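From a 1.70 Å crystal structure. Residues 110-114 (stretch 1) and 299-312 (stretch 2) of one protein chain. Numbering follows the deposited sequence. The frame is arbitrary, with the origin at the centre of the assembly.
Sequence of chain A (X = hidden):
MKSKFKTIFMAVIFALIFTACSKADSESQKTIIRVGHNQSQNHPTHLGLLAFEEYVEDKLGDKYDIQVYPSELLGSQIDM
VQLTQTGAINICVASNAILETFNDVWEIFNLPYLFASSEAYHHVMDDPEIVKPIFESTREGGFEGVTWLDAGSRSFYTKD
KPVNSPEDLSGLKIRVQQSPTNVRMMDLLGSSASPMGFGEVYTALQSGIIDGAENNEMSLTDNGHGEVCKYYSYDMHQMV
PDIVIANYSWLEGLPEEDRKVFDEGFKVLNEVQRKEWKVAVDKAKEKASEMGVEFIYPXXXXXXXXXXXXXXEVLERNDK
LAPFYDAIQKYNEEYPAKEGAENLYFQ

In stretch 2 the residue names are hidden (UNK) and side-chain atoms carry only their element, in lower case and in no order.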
# COMPACT_ATOMS: atom_id res chain seq x y z
N ASN A 110 8.92 -3.31 0.51
CA ASN A 110 8.18 -4.42 1.13
C ASN A 110 8.94 -5.12 2.24
O ASN A 110 8.41 -6.04 2.87
CB ASN A 110 7.77 -5.43 0.06
CG ASN A 110 6.81 -4.84 -0.95
OD1 ASN A 110 6.06 -3.92 -0.61
ND2 ASN A 110 6.87 -5.32 -2.18
N LEU A 111 10.17 -4.68 2.51
CA LEU A 111 10.97 -5.30 3.56
C LEU A 111 10.34 -5.03 4.93
O LEU A 111 9.99 -3.91 5.23
CB LEU A 111 12.40 -4.76 3.54
CG LEU A 111 13.21 -5.10 2.29
CD1 LEU A 111 14.59 -4.42 2.33
CD2 LEU A 111 13.36 -6.60 2.17
N PRO A 112 10.22 -6.06 5.77
CA PRO A 112 9.72 -5.86 7.13
C PRO A 112 10.69 -5.08 8.00
O PRO A 112 11.92 -5.22 7.86
CB PRO A 112 9.57 -7.28 7.67
CG PRO A 112 9.69 -8.18 6.49
CD PRO A 112 10.51 -7.47 5.49
N TYR A 113 10.13 -4.26 8.88
CA TYR A 113 10.90 -3.50 9.85
C TYR A 113 12.02 -2.73 9.19
O TYR A 113 13.16 -2.71 9.66
CB TYR A 113 11.40 -4.43 10.95
CG TYR A 113 10.26 -5.06 11.69
CD1 TYR A 113 9.44 -4.29 12.50
CD2 TYR A 113 9.95 -6.40 11.54
CE1 TYR A 113 8.37 -4.84 13.17
CE2 TYR A 113 8.89 -6.96 12.20
CZ TYR A 113 8.09 -6.18 13.01
OH TYR A 113 7.01 -6.74 13.67
N LEU A 114 11.66 -2.08 8.09
CA LEU A 114 12.62 -1.34 7.29
C LEU A 114 12.76 0.07 7.82
O LEU A 114 13.88 0.58 7.95
CB LEU A 114 12.16 -1.32 5.83
CG LEU A 114 12.97 -0.43 4.90
CD1 LEU A 114 14.40 -0.97 4.81
CD2 LEU A 114 12.30 -0.37 3.54
N UNK A 299 5.45 -6.93 22.27
CA UNK A 299 6.87 -6.76 22.10
C UNK A 299 7.22 -7.04 20.64
O UNK A 299 6.96 -8.13 20.13
o UNK A 299 9.62 -6.76 22.27
o UNK A 299 9.70 -8.51 23.62
c UNK A 299 9.07 -7.66 22.96
c UNK A 299 7.57 -7.74 23.03
N UNK A 300 7.77 -6.05 19.95
CA UNK A 300 8.09 -6.22 18.53
C UNK A 300 9.34 -7.05 18.29
O UNK A 300 9.48 -7.66 17.22
o UNK A 300 7.93 -2.38 16.59
n UNK A 300 5.73 -2.15 17.01
c UNK A 300 6.86 -4.13 17.82
c UNK A 300 6.89 -2.81 17.08
c UNK A 300 8.20 -4.86 17.82
N UNK A 301 10.26 -7.11 19.26
CA UNK A 301 11.56 -7.76 19.02
C UNK A 301 11.46 -9.21 18.50
O UNK A 301 12.17 -9.59 17.57
c UNK A 301 12.46 -7.69 20.26
c UNK A 301 16.14 -8.74 20.85
n UNK A 301 16.70 -8.51 19.50
c UNK A 301 13.80 -8.39 20.04
c UNK A 301 14.85 -7.97 21.07
N UNK A 302 10.56 -10.03 19.08
CA UNK A 302 10.49 -11.39 18.55
C UNK A 302 10.02 -11.45 17.09
O UNK A 302 10.45 -12.35 16.34
c UNK A 302 9.85 -9.91 20.36
c UNK A 302 9.66 -11.35 20.76
c UNK A 302 9.51 -12.08 19.49
N UNK A 303 9.18 -10.51 16.67
CA UNK A 303 8.75 -10.47 15.27
C UNK A 303 9.94 -10.06 14.40
O UNK A 303 10.23 -10.68 13.38
c UNK A 303 3.94 -10.75 16.99
c UNK A 303 6.05 -9.59 17.06
c UNK A 303 4.20 -11.11 15.68
c UNK A 303 5.36 -10.70 15.07
c UNK A 303 6.31 -9.94 15.75
c UNK A 303 7.58 -9.50 15.07
c UNK A 303 4.87 -9.99 17.69
N UNK A 304 10.66 -9.02 14.83
CA UNK A 304 11.82 -8.52 14.09
C UNK A 304 12.80 -9.66 13.87
O UNK A 304 13.26 -9.90 12.77
c UNK A 304 12.50 -7.38 14.85
c UNK A 304 13.79 -6.97 14.16
c UNK A 304 11.55 -6.18 14.98
N UNK A 305 13.11 -10.39 14.94
CA UNK A 305 14.11 -11.44 14.86
C UNK A 305 13.65 -12.60 13.97
O UNK A 305 14.45 -13.18 13.22
o UNK A 305 15.27 -11.06 18.34
o UNK A 305 15.74 -9.93 16.53
c UNK A 305 15.21 -10.90 17.11
c UNK A 305 14.45 -11.94 16.27
N UNK A 306 12.36 -12.93 14.02
CA UNK A 306 11.82 -14.03 13.23
C UNK A 306 11.91 -13.75 11.73
O UNK A 306 12.13 -14.66 10.94
c UNK A 306 10.37 -14.31 13.59
N UNK A 307 11.67 -12.50 11.34
CA UNK A 307 11.64 -12.17 9.91
C UNK A 307 12.92 -11.55 9.36
O UNK A 307 13.00 -11.29 8.15
c UNK A 307 9.14 -11.95 10.02
c UNK A 307 10.56 -9.87 10.12
c UNK A 307 10.42 -11.29 9.54
N UNK A 308 13.92 -11.34 10.23
CA UNK A 308 15.20 -10.77 9.80
C UNK A 308 15.83 -11.49 8.59
O UNK A 308 16.38 -10.85 7.69
c UNK A 308 16.18 -10.74 10.97
N UNK A 309 15.74 -12.84 8.55
CA UNK A 309 16.32 -13.52 7.39
C UNK A 309 15.75 -13.07 6.05
O UNK A 309 16.42 -13.15 5.04
c UNK A 309 15.24 -13.80 9.55
c UNK A 309 15.87 -15.10 9.11
c UNK A 309 15.98 -14.99 7.64
N UNK A 310 14.52 -12.59 6.04
CA UNK A 310 13.92 -12.14 4.80
C UNK A 310 14.68 -10.97 4.19
O UNK A 310 14.92 -10.94 2.99
c UNK A 310 10.18 -11.18 4.23
c UNK A 310 11.65 -11.33 3.82
c UNK A 310 11.79 -12.34 2.75
c UNK A 310 12.46 -11.74 5.04
N UNK A 311 15.05 -10.01 5.02
CA UNK A 311 15.81 -8.87 4.54
C UNK A 311 17.18 -9.31 4.03
O UNK A 311 17.63 -8.86 2.97
c UNK A 311 15.95 -7.82 5.63
c UNK A 311 16.90 -6.69 5.22
o UNK A 311 14.65 -7.28 5.92
N UNK A 312 17.83 -10.19 4.77
CA UNK A 312 19.12 -10.74 4.35
C UNK A 312 19.00 -11.42 2.99
O UNK A 312 19.83 -11.22 2.12
n UNK A 312 23.08 -14.92 4.95
c UNK A 312 21.00 -12.36 5.02
c UNK A 312 21.46 -13.36 6.08
c UNK A 312 22.92 -13.77 5.89
c UNK A 312 19.67 -11.71 5.40
O HOH W 1 14.32 -4.60 6.59

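Position 299 has two side-chain carbons, the second carrying two oxygens, and touches nothing on stretch 1. One oxygen accepts from the backbone N of 301, a cap for the coming helix: D299, with OD1 3.1 Å from N of 301. Position 300 carries three carbons, the last bearing one oxygen and one nitrogen, which makes it Q300; its CB points toward stretch 1, and OE1 lies 4.2 Å from Y113 CE1. At 301 four carbons in a row end in nitrogen, and CA to CB points away from stretch 1: K301.

At 302 three carbons close a ring onto the backbone N, so it is P302, out of reach of stretch 1. Position 303 has one carbon followed by a six-carbon ring, F303. Its CB sits 3.1 Å from Y113 OH, while the ring leads away from the contact.

Position 304 is one carbon carrying two more, a beta-branched V304. Its CG2 stands 3.6 Å from the centroid of the Y113 ring, only 6° off the normal, a CH-pi contact over one face. Position 305, two carbons with two oxygens on the second, is D305; its CA-to-CB bond points away, and its OD2 forms a salt bridge with K301 NZ at 3.1 Å, one turn back. A single carbon at 306 gives A306, out of reach.

Position 307 again shows one carbon carrying two: V307, pointing toward stretch 1. Its CG2 touches P112 CB at 3.7 Å and Y113 CD2 at 3.8 Å, the latter at the ring edge. Position 308 has one carbon, directed away, A308. Position 309 closes three carbons onto its own N: P309, which has no amide hydrogen to give the preceding turn, and the helix is kinked here.

Position 310 has four carbons forked at the second, L310, and its CD2 meets P112 CG at 3.8 Å. Position 311 has one carbon carrying an oxygen and a carbon, T311. L111 CD2 reaches T311 OG1 at 4.0 Å. The same OG1 is 3.9 Å from P112 O, and a water bridges them, its O 2.8 Å from T311 OG1 and 2.8 Å from P112 O, to which it donates. Position 312 has four carbons ending in nitrogen, with CA to CB directed away from stretch 1 and no contact there: K312.

The rule is one helix face against a short irregular segment. V304 covers a face of the Y113 ring and V307 meets its edge, while V307 and L310 pack on P112 and L111 lies against T311. No direct hydrogen bond crosses; the direct contacts are mainly apolar, with water serving the P112 carbonyl and T311. The charged side chains of K301, D305 and K312 stay outside the contact.

Stretch 2 (299-312) DQKPFVDAVAPLTK
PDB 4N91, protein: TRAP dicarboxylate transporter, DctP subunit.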